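PDB 4OVY: haloacid dehalogenase domain protein hydrolase from Planctomyces limnophilus, which binds a calcium ion and is probably a hydrolase, perhaps a phosphatase, of the haloacid dehalogenase superfamily. Local coordinates for residues T40-G45 / I159-G164; C49-Y54 / S272-L277; V55-A60 / K97-L102; H258-V263 / V291-R296. One frame throughout, in Å; residues are numbered along the deposited sequence.

Contact 1: residues T40-G45 / I159-G164; sequences TFDNDG and IVSGAG. With CA (calcium ion), chain J; EDO (1,2-ethanediol), chain H.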
loop_
_atom_site.group_PDB
_atom_site.type_symbol
_atom_site.label_atom_id
_atom_site.label_comp_id
_atom_site.label_asym_id
_atom_site.label_seq_id
_atom_site.Cartn_x
_atom_site.Cartn_y
_atom_site.Cartn_z
ATOM N N THR A 40 0.184 5.557 -12.539
ATOM C CA THR A 40 0.548 4.148 -12.421
ATOM C C THR A 40 1.163 3.618 -13.713
ATOM O O THR A 40 0.667 3.882 -14.813
ATOM C CB THR A 40 -0.658 3.271 -12.030
ATOM O OG1 THR A 40 -1.739 3.480 -12.950
ATOM C CG2 THR A 40 -1.109 3.577 -10.625
ATOM N N PHE A 41 2.247 2.867 -13.555
ATOM C CA PHE A 41 2.967 2.244 -14.657
ATOM C C PHE A 41 3.029 0.738 -14.448
ATOM O O PHE A 41 3.359 0.271 -13.361
ATOM C CB PHE A 41 4.419 2.738 -14.695
ATOM C CG PHE A 41 4.564 4.197 -15.015
ATOM C CD1 PHE A 41 4.453 5.157 -14.020
ATOM C CD2 PHE A 41 4.840 4.611 -16.309
ATOM C CE1 PHE A 41 4.589 6.504 -14.317
ATOM C CE2 PHE A 41 4.974 5.960 -16.611
ATOM C CZ PHE A 41 4.854 6.902 -15.611
ATOM N N ASP A 42 2.767 -0.028 -15.499
ATOM C CA ASP A 42 3.243 -1.404 -15.528
ATOM C C ASP A 42 4.777 -1.369 -15.582
ATOM O O ASP A 42 5.371 -0.333 -15.923
ATOM C CB ASP A 42 2.676 -2.137 -16.740
ATOM C CG ASP A 42 2.782 -3.647 -16.626
ATOM O OD1 ASP A 42 3.176 -4.191 -15.577
ATOM O OD2 ASP A 42 2.451 -4.306 -17.615
ATOM N N ASN A 43 5.415 -2.488 -15.245
ATOM C CA ASN A 43 6.873 -2.598 -15.323
ATOM C C ASN A 43 7.324 -3.339 -16.588
ATOM O O ASN A 43 7.820 -2.723 -17.530
ATOM C CB ASN A 43 7.429 -3.280 -14.062
ATOM C CG ASN A 43 8.954 -3.274 -14.014
ATOM O OD1 ASN A 43 9.603 -2.330 -14.475
ATOM N ND2 ASN A 43 9.530 -4.328 -13.453
ATOM N N ASP A 44 7.127 -4.656 -16.614
ATOM C CA ASP A 44 7.535 -5.484 -17.759
ATOM C C ASP A 44 6.935 -4.934 -19.055
ATOM O O ASP A 44 5.730 -4.818 -19.163
ATOM C CB ASP A 44 7.060 -6.929 -17.581
ATOM C CG ASP A 44 7.677 -7.623 -16.378
ATOM O OD1 ASP A 44 8.812 -7.292 -15.970
ATOM O OD2 ASP A 44 7.013 -8.532 -15.843
ATOM N N GLY A 45 7.779 -4.585 -20.021
ATOM C CA GLY A 45 7.322 -4.128 -21.330
ATOM C C GLY A 45 6.891 -2.672 -21.385
ATOM O O GLY A 45 6.575 -2.161 -22.459
ATOM N N ILE A 159 4.423 1.825 -9.459
ATOM C CA ILE A 159 4.399 0.639 -10.310
ATOM C C ILE A 159 3.201 -0.229 -9.924
ATOM O O ILE A 159 2.927 -0.430 -8.738
ATOM C CB ILE A 159 5.699 -0.176 -10.187
ATOM C CG1 ILE A 159 6.835 0.555 -10.903
ATOM C CG2 ILE A 159 5.539 -1.570 -10.780
ATOM C CD1 ILE A 159 8.200 -0.017 -10.589
ATOM N N VAL A 160 2.503 -0.731 -10.939
ATOM C CA VAL A 160 1.390 -1.658 -10.772
ATOM C C VAL A 160 1.621 -2.803 -11.767
ATOM O O VAL A 160 1.273 -2.705 -12.938
ATOM C CB VAL A 160 0.027 -0.975 -10.990
ATOM C CG1 VAL A 160 -1.119 -1.942 -10.712
ATOM C CG2 VAL A 160 -0.109 0.246 -10.085
ATOM N N SER A 161 2.226 -3.884 -11.276
ATOM C CA SER A 161 2.736 -4.964 -12.128
ATOM C C SER A 161 2.183 -6.318 -11.701
ATOM O O SER A 161 1.849 -6.525 -10.541
ATOM C CB SER A 161 4.265 -4.984 -12.070
ATOM O OG SER A 161 4.812 -6.165 -12.636
ATOM N N GLY A 162 2.090 -7.239 -12.654
ATOM C CA GLY A 162 1.741 -8.626 -12.351
ATOM C C GLY A 162 2.891 -9.400 -11.734
ATOM O O GLY A 162 2.680 -10.452 -11.130
ATOM N N ALA A 163 4.112 -8.885 -11.891
ATOM C CA ALA A 163 5.290 -9.524 -11.331
ATOM C C ALA A 163 5.277 -9.414 -9.811
ATOM O O ALA A 163 4.496 -8.651 -9.227
ATOM C CB ALA A 163 6.565 -8.904 -11.900
ATOM N N GLY A 164 6.149 -10.186 -9.183
ATOM C CA GLY A 164 6.271 -10.198 -7.739
ATOM C C GLY A 164 6.754 -8.868 -7.197
ATOM O O GLY A 164 7.782 -8.336 -7.630
HETATM CA CA CA J . 3.378 -5.520 -19.349
HETATM C C1 EDO H . 4.531 -10.327 -15.435
HETATM O O1 EDO H . 4.491 -8.988 -15.955
HETATM C C2 EDO H . 3.244 -11.066 -15.784
HETATM O O2 EDO H . 2.116 -10.200 -15.602
HETATM O O HOH W 1 1.787 -6.900 -15.473
HETATM O O HOH W 2 4.851 -6.105 -15.165
HETATM O O HOH W 3 0.732 -5.996 -18.505
HETATM O O HOH W 4 3.646 -7.496 -19.971
#
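Thr40 meets Val160 at the start of the contact, methyl against methyl: CG2 of Thr40 lies 3.5 Å from CG2 of Val160, the two side chains crossing at a slant. Phe41 pairs with Ile159 in the parallel sheet. The carbonyl O of Phe41 takes the N-H from N of Val160 at 2.8 Å, while the Phe41 ring leaves for helix 141-152. The strand gives out at Asp42, the first aspartate of what fits the DxDx(T/V) signature of haloacid dehalogenases, at the strand end where this fold keeps its active site. With CG anti to the backbone N (chi1 -163°), the carboxylate is divided between two jobs. OD2 of Asp42 binds the calcium ion at 2.3 Å, while its OD1 lies 3.6 Å from CA of Ser161 and forms a salt bridge with Lys216. Asn43 points its CB at Ile159 and Ser161, and its own N-H gives a weak bond back to OD1 of Asp42. At Asp44 the carbonyl O, not the carboxylate, binds the calcium, and Asn234 is a further ligand. The carboxylate turns instead to an ethanediol, whose O1 donates to OD2 of Asp44, close to CB of Ala163. In the 159-164 segment, OG of Ser161 accepts the N-H of Ala163 in an ST turn. One water joins OD1 of Asp42, N of Asp44 and OG of Ser161; a second links OD1 to N of Gly162. Calcium on OD2, and Lys216 with two waters on OD1, would probably hold the Asp42 carboxylate in one orientation.

Contact 2: residues C49-Y54 / S272-L277; sequences CEQPMY and SPFGRL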
loop_
_atom_site.group_PDB
_atom_site.type_symbol
_atom_site.label_atom_id
_atom_site.label_comp_id
_atom_site.label_asym_id
_atom_site.label_seq_id
_atom_site.Cartn_x
_atom_site.Cartn_y
_atom_site.Cartn_z
ATOM N N CYS A 49 12.613 -4.084 -20.554
ATOM C CA CYS A 49 12.457 -5.142 -21.537
ATOM C C CYS A 49 11.879 -6.436 -20.943
ATOM O O CYS A 49 12.255 -6.833 -19.845
ATOM C CB CYS A 49 13.823 -5.408 -22.154
ATOM S SG CYS A 49 13.795 -6.541 -23.537
ATOM N N GLU A 50 10.986 -7.091 -21.692
ATOM C CA GLU A 50 10.338 -8.349 -21.266
ATOM C C GLU A 50 10.507 -9.479 -22.294
ATOM O O GLU A 50 9.776 -10.468 -22.257
ATOM C CB GLU A 50 8.845 -8.123 -20.999
ATOM C CG GLU A 50 8.071 -7.723 -22.241
ATOM C CD GLU A 50 6.611 -7.431 -21.995
ATOM O OE1 GLU A 50 6.086 -7.772 -20.913
ATOM O OE2 GLU A 50 5.989 -6.850 -22.909
ATOM N N GLN A 51 11.451 -9.316 -23.219
ATOM C CA GLN A 51 11.814 -10.352 -24.175
ATOM C C GLN A 51 13.264 -10.745 -23.900
ATOM O O GLN A 51 14.067 -9.890 -23.532
ATOM C CB GLN A 51 11.669 -9.838 -25.610
ATOM C CG GLN A 51 10.260 -9.423 -26.007
ATOM C CD GLN A 51 9.263 -10.575 -26.045
ATOM O OE1 GLN A 51 9.637 -11.740 -26.127
ATOM N NE2 GLN A 51 7.977 -10.243 -25.997
ATOM N N PRO A 52 13.612 -12.038 -24.070
ATOM C CA PRO A 52 12.794 -13.158 -24.559
ATOM C C PRO A 52 11.790 -13.699 -23.550
ATOM O O PRO A 52 10.991 -14.574 -23.901
ATOM C CB PRO A 52 13.840 -14.231 -24.888
ATOM C CG PRO A 52 14.955 -13.953 -23.942
ATOM C CD PRO A 52 14.989 -12.462 -23.763
HETATM N N MSE A 53 11.835 -13.205 -22.313
HETATM C CA MSE A 53 10.834 -13.560 -21.292
HETATM C C MSE A 53 10.809 -12.531 -20.196
HETATM O O MSE A 53 11.729 -11.717 -20.068
HETATM C CB MSE A 53 11.129 -14.939 -20.675
HETATM C CG MSE A 53 12.468 -14.979 -19.948
HETATM SE SE MSE A 53 12.874 -16.792 -19.305
HETATM C CE MSE A 53 13.660 -17.415 -20.999
ATOM N N TYR A 54 9.765 -12.567 -19.372
ATOM C CA TYR A 54 9.698 -11.704 -18.196
ATOM C C TYR A 54 10.971 -11.936 -17.399
ATOM O O TYR A 54 11.409 -13.086 -17.244
ATOM C CB TYR A 54 8.459 -12.015 -17.341
ATOM C CG TYR A 54 7.133 -11.924 -18.082
ATOM C CD1 TYR A 54 6.824 -10.813 -18.867
ATOM C CD2 TYR A 54 6.177 -12.938 -17.982
ATOM C CE1 TYR A 54 5.617 -10.720 -19.537
ATOM C CE2 TYR A 54 4.962 -12.847 -18.648
ATOM C CZ TYR A 54 4.688 -11.735 -19.429
ATOM O OH TYR A 54 3.488 -11.626 -20.110
ATOM N N SER A 272 2.529 -12.408 -29.367
ATOM C CA SER A 272 3.611 -12.603 -28.420
ATOM C C SER A 272 3.135 -13.381 -27.203
ATOM O O SER A 272 2.107 -13.054 -26.631
ATOM C CB SER A 272 4.166 -11.259 -27.959
ATOM O OG SER A 272 5.320 -11.455 -27.165
ATOM N N PRO A 273 3.883 -14.414 -26.802
ATOM C CA PRO A 273 3.546 -15.064 -25.539
ATOM C C PRO A 273 3.806 -14.162 -24.323
ATOM O O PRO A 273 3.149 -14.317 -23.303
ATOM C CB PRO A 273 4.451 -16.296 -25.513
ATOM C CG PRO A 273 5.533 -16.044 -26.496
ATOM C CD PRO A 273 4.995 -15.076 -27.507
ATOM N N PHE A 274 4.750 -13.229 -24.440
ATOM C CA PHE A 274 5.069 -12.306 -23.355
ATOM C C PHE A 274 4.654 -10.892 -23.745
ATOM O O PHE A 274 5.049 -10.400 -24.796
ATOM C CB PHE A 274 6.566 -12.368 -23.045
ATOM C CG PHE A 274 7.030 -13.736 -22.621
ATOM C CD1 PHE A 274 6.760 -14.203 -21.342
ATOM C CD2 PHE A 274 7.720 -14.562 -23.500
ATOM C CE1 PHE A 274 7.167 -15.465 -20.941
ATOM C CE2 PHE A 274 8.136 -15.827 -23.102
ATOM C CZ PHE A 274 7.853 -16.281 -21.825
ATOM N N GLY A 275 3.846 -10.249 -22.906
ATOM C CA GLY A 275 3.382 -8.890 -23.182
ATOM C C GLY A 275 2.470 -8.784 -24.393
ATOM O O GLY A 275 2.539 -7.810 -25.149
ATOM N N ARG A 276 1.606 -9.783 -24.574
ATOM C CA ARG A 276 0.669 -9.789 -25.690
ATOM C C ARG A 276 -0.198 -8.534 -25.670
ATOM O O ARG A 276 -0.801 -8.199 -24.654
ATOM C CB ARG A 276 -0.232 -11.031 -25.668
ATOM C CG ARG A 276 -1.023 -11.224 -26.959
ATOM C CD ARG A 276 -1.990 -12.394 -26.871
ATOM N NE ARG A 276 -1.331 -13.631 -26.451
ATOM C CZ ARG A 276 -0.706 -14.494 -27.257
ATOM N NH1 ARG A 276 -0.628 -14.288 -28.567
ATOM N NH2 ARG A 276 -0.149 -15.584 -26.742
ATOM N N LEU A 277 -0.234 -7.855 -26.808
ATOM C CA LEU A 277 -0.992 -6.621 -26.989
ATOM C C LEU A 277 -1.876 -6.815 -28.212
ATOM O O LEU A 277 -1.376 -6.981 -29.320
ATOM C CB LEU A 277 -0.036 -5.443 -27.200
ATOM C CG LEU A 277 -0.690 -4.095 -27.539
ATOM C CD1 LEU A 277 -1.642 -3.652 -26.434
ATOM C CD2 LEU A 277 0.357 -3.030 -27.826
#
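Phe274 fills the tight half of this contact, its ring wedged between Met53 and Tyr54. CA of Met53, a selenomethionine here, sits squarely over the centre of the ring, a CH-pi contact 3.8 Å from the centroid, and CB of Met53 follows over the same face. Toward Tyr54 the phenylalanine turns its edge: CD1 of Phe274 rests on the tyrosine face, 3.5 Å from CE2, in a T-shaped pair with planes 85° apart. Beyond the stack, the hydroxyl OH of Tyr54 accepts the N-H of Gly275 at 3.1 Å. An alanine in place of Tyr54 would probably leave that N-H without its mate and one edge of the Phe274 ring without its aromatic support. The two loops joined here lead into helices 55-67 and 279-287 of the haloacid dehalogenase fold, and Tyr54 is the N-cap residue of the first. Glu50 reaches in with an extended chain beyond CG, bringing OE2 to 3.3 Å from CA of Gly275, where any side chain would collide with it; the same oxygen is hydrogen-bonded to Tyr268. The chain of partly exposed Gln51 bends at chi2 (-66°); its NE2 lies 3.1 Å from OG of Ser272, whose hydroxyl in turn donates to the carbonyl O of Phe274. The solvent side is looser: CB of Pro52, which follows a cis peptide bond, points away from the facing loop, although its carbonyl O comes 3.2 Å from CE2 of Phe274, and exposed Pro273 barely touches the 49-54 loop.

Contact 3: residues V55-A60 / K97-L102; sequences VQLAFA and KGLTEL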
loop_
_atom_site.group_PDB
_atom_site.type_symbol
_atom_site.label_atom_id
_atom_site.label_comp_id
_atom_site.label_asym_id
_atom_site.label_seq_id
_atom_site.Cartn_x
_atom_site.Cartn_y
_atom_site.Cartn_z
ATOM N N VAL A 55 11.584 -10.861 -16.906
ATOM C CA VAL A 55 12.852 -10.994 -16.198
ATOM C C VAL A 55 12.707 -11.889 -14.963
ATOM O O VAL A 55 13.612 -12.661 -14.653
ATOM C CB VAL A 55 13.446 -9.624 -15.799
ATOM C CG1 VAL A 55 14.698 -9.805 -14.951
ATOM C CG2 VAL A 55 13.777 -8.812 -17.049
ATOM N N GLN A 56 11.578 -11.793 -14.261
ATOM C CA GLN A 56 11.353 -12.664 -13.112
ATOM C C GLN A 56 11.271 -14.139 -13.516
ATOM O O GLN A 56 11.627 -15.003 -12.722
ATOM C CB GLN A 56 10.122 -12.258 -12.309
ATOM C CG GLN A 56 9.984 -13.028 -11.001
ATOM C CD GLN A 56 8.790 -12.603 -10.184
ATOM O OE1 GLN A 56 8.259 -11.514 -10.363
ATOM N NE2 GLN A 56 8.369 -13.459 -9.268
ATOM N N LEU A 57 10.810 -14.428 -14.730
ATOM C CA LEU A 57 10.812 -15.816 -15.214
ATOM C C LEU A 57 12.248 -16.309 -15.420
ATOM O O LEU A 57 12.572 -17.451 -15.057
ATOM C CB LEU A 57 9.958 -15.971 -16.478
ATOM C CG LEU A 57 9.747 -17.405 -16.983
ATOM C CD1 LEU A 57 9.202 -18.318 -15.891
ATOM C CD2 LEU A 57 8.828 -17.400 -18.196
ATOM N N ALA A 58 13.115 -15.448 -15.965
ATOM C CA ALA A 58 14.546 -15.762 -16.073
ATOM C C ALA A 58 15.137 -16.078 -14.690
ATOM O O ALA A 58 15.882 -17.041 -14.531
ATOM C CB ALA A 58 15.311 -14.618 -16.734
ATOM N N PHE A 59 14.802 -15.253 -13.699
ATOM C CA PHE A 59 15.224 -15.471 -12.309
ATOM C C PHE A 59 14.729 -16.825 -11.799
ATOM O O PHE A 59 15.513 -17.621 -11.278
ATOM C CB PHE A 59 14.712 -14.312 -11.435
ATOM C CG PHE A 59 14.754 -14.567 -9.955
ATOM C CD1 PHE A 59 15.936 -14.415 -9.239
ATOM C CD2 PHE A 59 13.595 -14.893 -9.261
ATOM C CE1 PHE A 59 15.971 -14.614 -7.868
ATOM C CE2 PHE A 59 13.623 -15.101 -7.892
ATOM C CZ PHE A 59 14.810 -14.966 -7.191
ATOM N N ALA A 60 13.438 -17.090 -11.979
ATOM C CA ALA A 60 12.836 -18.349 -11.522
ATOM C C ALA A 60 13.513 -19.561 -12.169
ATOM O O ALA A 60 13.750 -20.574 -11.506
ATOM C CB ALA A 60 11.340 -18.355 -11.805
ATOM N N LYS A 97 -0.091 -15.432 -12.477
ATOM C CA LYS A 97 -0.404 -16.381 -11.407
ATOM C C LYS A 97 0.652 -17.480 -11.338
ATOM O O LYS A 97 1.202 -17.735 -10.276
ATOM C CB LYS A 97 -1.793 -16.981 -11.605
ATOM C CG LYS A 97 -2.288 -17.796 -10.422
ATOM C CD LYS A 97 -3.752 -18.168 -10.614
ATOM C CE LYS A 97 -4.416 -18.602 -9.322
ATOM N NZ LYS A 97 -4.127 -20.026 -9.035
ATOM N N GLY A 98 0.942 -18.106 -12.479
ATOM C CA GLY A 98 1.923 -19.198 -12.543
ATOM C C GLY A 98 3.325 -18.770 -12.130
ATOM O O GLY A 98 4.044 -19.505 -11.453
ATOM N N LEU A 99 3.720 -17.578 -12.549
ATOM C CA LEU A 99 5.019 -17.025 -12.175
ATOM C C LEU A 99 5.163 -16.823 -10.658
ATOM O O LEU A 99 6.187 -17.180 -10.067
ATOM C CB LEU A 99 5.238 -15.704 -12.921
ATOM C CG LEU A 99 6.481 -14.888 -12.570
ATOM C CD1 LEU A 99 7.740 -15.680 -12.879
ATOM C CD2 LEU A 99 6.459 -13.568 -13.336
ATOM N N THR A 100 4.140 -16.260 -10.022
ATOM C CA THR A 100 4.186 -16.077 -8.581
ATOM C C THR A 100 4.061 -17.429 -7.853
ATOM O O THR A 100 4.740 -17.640 -6.856
ATOM C CB THR A 100 3.174 -15.012 -8.095
ATOM O OG1 THR A 100 3.667 -13.716 -8.454
ATOM C CG2 THR A 100 3.001 -15.031 -6.583
ATOM N N GLU A 101 3.248 -18.354 -8.367
ATOM C CA GLU A 101 3.189 -19.702 -7.786
ATOM C C GLU A 101 4.538 -20.431 -7.854
ATOM O O GLU A 101 4.918 -21.124 -6.910
ATOM C CB GLU A 101 2.103 -20.550 -8.453
ATOM C CG GLU A 101 0.699 -20.112 -8.076
ATOM C CD GLU A 101 -0.392 -20.855 -8.825
ATOM O OE1 GLU A 101 -0.189 -21.241 -9.993
ATOM O OE2 GLU A 101 -1.470 -21.034 -8.238
ATOM N N LEU A 102 5.249 -20.279 -8.969
ATOM C CA LEU A 102 6.555 -20.904 -9.134
ATOM C C LEU A 102 7.553 -20.309 -8.136
ATOM O O LEU A 102 8.322 -21.038 -7.503
ATOM C CB LEU A 102 7.049 -20.734 -10.572
ATOM C CG LEU A 102 8.437 -21.257 -10.929
ATOM C CD1 LEU A 102 8.545 -22.741 -10.624
ATOM C CD2 LEU A 102 8.746 -20.990 -12.395
HETATM O O HOH W 5 6.279 -13.502 -7.360
#
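Leu99 makes the largest single share of the contact, with both methyls set against the first turn of helix 55-67. CD1 of Leu99 lies 3.8 Å from N of Leu57, and its CD2 leans on CB of Gln56. CG of Leu99, anti to the backbone N (chi1 174°), lies 4.0 Å from CD of Gln56, and the two side chains cross at a slant. One turn on, CD2 of Leu102 meets CB of Ala60 at 3.7 Å, the closest side-chain approach between the two helices, with CD1 of Leu57 more distantly beside it. An alanine in place of Leu99 would probably open a gap beside Gln56 and leave its aliphatic part freer to shift. The pair belongs to the helical insertion that follows the first strand of the haloacid dehalogenase core, probably the cap domain. The segments of helices 55-67 and 95-106 run in roughly the same direction, 33° apart, with axes 10.3 Å from each other at closest approach. Polar links lie at one border of the leucine packing. A water accepts from NE2 of Gln56 at 2.8 Å and donates to OG1 of Thr100, bridging the helices, while NE2 is also hydrogen-bonded to Thr103 and OE1 accepts from N of Gly164. Both ends of this buried amide thus have partners, which would fix its rotation. The one salt bridge stays within helix 95-106: NZ of Lys97 reaches OE2 of Glu101 at 3.0 Å, coming from above the carboxylate plane.

Contact 4: residues H258-V263 / V291-R296; sequences HHTDAV and VIDMQR. With EDO (1,2-ethanediol), chain G.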
loop_
_atom_site.group_PDB
_atom_site.type_symbol
_atom_site.label_atom_id
_atom_site.label_comp_id
_atom_site.label_asym_id
_atom_site.label_seq_id
_atom_site.Cartn_x
_atom_site.Cartn_y
_atom_site.Cartn_z
ATOM N N HIS A 258 3.912 0.541 -27.511
ATOM C CA HIS A 258 3.828 -0.399 -28.617
ATOM C C HIS A 258 5.225 -0.759 -29.110
ATOM O O HIS A 258 5.988 0.101 -29.572
ATOM C CB HIS A 258 2.982 0.201 -29.751
ATOM C CG HIS A 258 2.585 -0.780 -30.815
ATOM N ND1 HIS A 258 2.064 -0.386 -32.030
ATOM C CD2 HIS A 258 2.639 -2.132 -30.851
ATOM C CE1 HIS A 258 1.806 -1.452 -32.766
ATOM N NE2 HIS A 258 2.147 -2.526 -32.075
ATOM N N HIS A 259 5.555 -2.038 -29.010
ATOM C CA HIS A 259 6.881 -2.529 -29.381
ATOM C C HIS A 259 6.968 -2.801 -30.872
ATOM O O HIS A 259 6.646 -3.897 -31.345
ATOM C CB HIS A 259 7.203 -3.775 -28.571
ATOM C CG HIS A 259 7.332 -3.501 -27.109
ATOM N ND1 HIS A 259 8.550 -3.422 -26.471
ATOM C CD2 HIS A 259 6.397 -3.227 -26.170
ATOM C CE1 HIS A 259 8.357 -3.146 -25.194
ATOM N NE2 HIS A 259 7.059 -3.018 -24.986
ATOM N N THR A 260 7.415 -1.782 -31.598
ATOM C CA THR A 260 7.457 -1.785 -33.053
ATOM C C THR A 260 8.883 -1.810 -33.611
ATOM O O THR A 260 9.065 -1.829 -34.834
ATOM C CB THR A 260 6.781 -0.512 -33.587
ATOM O OG1 THR A 260 7.346 0.633 -32.930
ATOM C CG2 THR A 260 5.272 -0.561 -33.338
ATOM N N ASP A 261 9.885 -1.819 -32.729
ATOM C CA ASP A 261 11.275 -1.615 -33.132
ATOM C C ASP A 261 12.120 -2.876 -32.948
ATOM O O ASP A 261 12.713 -3.081 -31.888
ATOM C CB ASP A 261 11.874 -0.451 -32.329
ATOM C CG ASP A 261 13.158 0.082 -32.933
ATOM O OD1 ASP A 261 13.837 -0.665 -33.681
ATOM O OD2 ASP A 261 13.488 1.254 -32.652
ATOM N N ALA A 262 12.189 -3.704 -33.989
ATOM C CA ALA A 262 12.957 -4.955 -33.938
ATOM C C ALA A 262 14.466 -4.721 -33.994
ATOM O O ALA A 262 15.245 -5.601 -33.631
ATOM C CB ALA A 262 12.538 -5.876 -35.071
ATOM N N VAL A 263 14.875 -3.542 -34.451
ATOM C CA VAL A 263 16.299 -3.226 -34.612
ATOM C C VAL A 263 16.938 -2.813 -33.288
ATOM O O VAL A 263 17.986 -3.337 -32.916
ATOM C CB VAL A 263 16.498 -2.122 -35.667
ATOM C CG1 VAL A 263 17.976 -1.758 -35.810
ATOM C CG2 VAL A 263 15.920 -2.577 -37.002
ATOM N N VAL A 291 -1.082 5.710 -28.218
ATOM C CA VAL A 291 -0.110 4.665 -28.467
ATOM C C VAL A 291 1.262 5.277 -28.750
ATOM O O VAL A 291 1.404 6.134 -29.618
ATOM C CB VAL A 291 -0.547 3.773 -29.641
ATOM C CG1 VAL A 291 0.486 2.683 -29.905
ATOM C CG2 VAL A 291 -1.917 3.166 -29.344
ATOM N N ILE A 292 2.260 4.817 -28.003
ATOM C CA ILE A 292 3.652 5.180 -28.222
ATOM C C ILE A 292 4.272 4.185 -29.208
ATOM O O ILE A 292 4.364 2.987 -28.918
ATOM C CB ILE A 292 4.433 5.141 -26.896
ATOM C CG1 ILE A 292 3.827 6.109 -25.877
ATOM C CG2 ILE A 292 5.907 5.448 -27.117
ATOM C CD1 ILE A 292 4.138 5.745 -24.440
ATOM N N ASP A 293 4.684 4.686 -30.374
ATOM C CA ASP A 293 5.391 3.891 -31.385
ATOM C C ASP A 293 6.888 3.956 -31.074
ATOM O O ASP A 293 7.535 4.960 -31.364
ATOM C CB ASP A 293 5.089 4.472 -32.773
ATOM C CG ASP A 293 5.705 3.674 -33.918
ATOM O OD1 ASP A 293 6.755 3.028 -33.752
ATOM O OD2 ASP A 293 5.130 3.725 -35.020
HETATM N N MSE A 294 7.438 2.888 -30.487
HETATM C CA MSE A 294 8.837 2.906 -30.032
HETATM C C MSE A 294 9.816 3.219 -31.158
HETATM O O MSE A 294 10.753 4.005 -30.978
HETATM C CB MSE A 294 9.203 1.579 -29.342
HETATM C CG MSE A 294 8.563 1.454 -27.957
HETATM SE SE MSE A 294 9.124 -0.185 -27.011
HETATM C CE MSE A 294 11.041 0.129 -27.260
ATOM N N GLN A 295 9.604 2.614 -32.322
ATOM C CA GLN A 295 10.473 2.805 -33.483
ATOM C C GLN A 295 10.552 4.271 -33.902
ATOM O O GLN A 295 11.630 4.776 -34.191
ATOM C CB GLN A 295 9.966 1.973 -34.667
ATOM C CG GLN A 295 10.829 2.053 -35.926
ATOM C CD GLN A 295 10.172 1.412 -37.137
ATOM O OE1 GLN A 295 8.959 1.490 -37.317
ATOM N NE2 GLN A 295 10.977 0.785 -37.983
ATOM N N ARG A 296 9.410 4.946 -33.923
ATOM C CA ARG A 296 9.329 6.303 -34.457
ATOM C C ARG A 296 9.410 7.404 -33.402
ATOM O O ARG A 296 9.878 8.502 -33.705
ATOM C CB ARG A 296 8.045 6.463 -35.267
ATOM C CG ARG A 296 8.027 5.604 -36.520
ATOM C CD ARG A 296 6.851 5.943 -37.423
ATOM N NE ARG A 296 6.961 7.278 -38.012
ATOM C CZ ARG A 296 7.695 7.597 -39.079
ATOM N NH1 ARG A 296 7.699 8.853 -39.521
ATOM N NH2 ARG A 296 8.421 6.681 -39.718
HETATM C C1 EDO G . 14.022 6.964 -34.438
HETATM O O1 EDO G . 12.792 7.675 -34.602
HETATM C C2 EDO G . 15.099 7.889 -33.879
HETATM O O2 EDO G . 14.546 9.173 -33.564
HETATM O O HOH W 6 8.025 -1.715 -37.466
#
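Thr260 and Asp293 come together through their first torsions: OG1 of Thr260 sits between the backbone N and the carbonyl carbon (chi1 51°), and CG of Asp293 is anti to its N (chi1 -177°). The side chains cross at about a right angle, and OG1 of Thr260 donates to OD1 of Asp293 at 2.6 Å from above the carboxylate plane. N of Arg296 reaches OD1 of Asp293 from the opposite face at 3.3 Å. That second bond caps helix 294-297, for which Asp293 is the N-cap, so one oxygen ties the start of the helix to Thr260. The backbones run parallel: N of His258 gives its hydrogen to O of Ile292 at 2.9 Å, and N of Met294 returns a longer bond to O of His258. Met294, a selenomethionine, lays SE over one face of the His259 ring, 3.6 Å from the centroid and toward the rim near ND1, a selenium version of the Met-aromatic contact. NE2 of that ring donates to the carbonyl O of Gly45, and ND1 pairs with Glu265. CG1 of Val291 packs on CB of His258 at 3.5 Å, while CB of Asp261 lies against CA of Gln295 and its carboxylate pairs with Arg264. Strand 290-293 thus extends the parallel part of the central sheet beyond strand 253-260, with helix 279-287 lying against His258 and Val291 and helix 294-297 starting directly at the strand's end.

Contact 1 supplies two calcium ligands, Asp42 and Asp44, and each of the other contacts touches it. Contact 2 does so where OE1 of Glu50 lies 3.5 Å from O of Asp44, and the Glu50 side chain is about 4 Å from the calcium at nearest atoms. Contact 3 reaches contact 1 through OE1 of Gln56 and N of Gly164, 2.8 Å apart, and contact 2 where CD2 of Leu57 packs on CE1 of Phe274. Contact 4 belongs to the same sheet as contact 1, their centres about 19 Å apart, and NE2 of His259 meets O of Gly45 at 2.7 Å. Contacts 3 and 4 do not touch, their nearest atoms being about 11 Å apart.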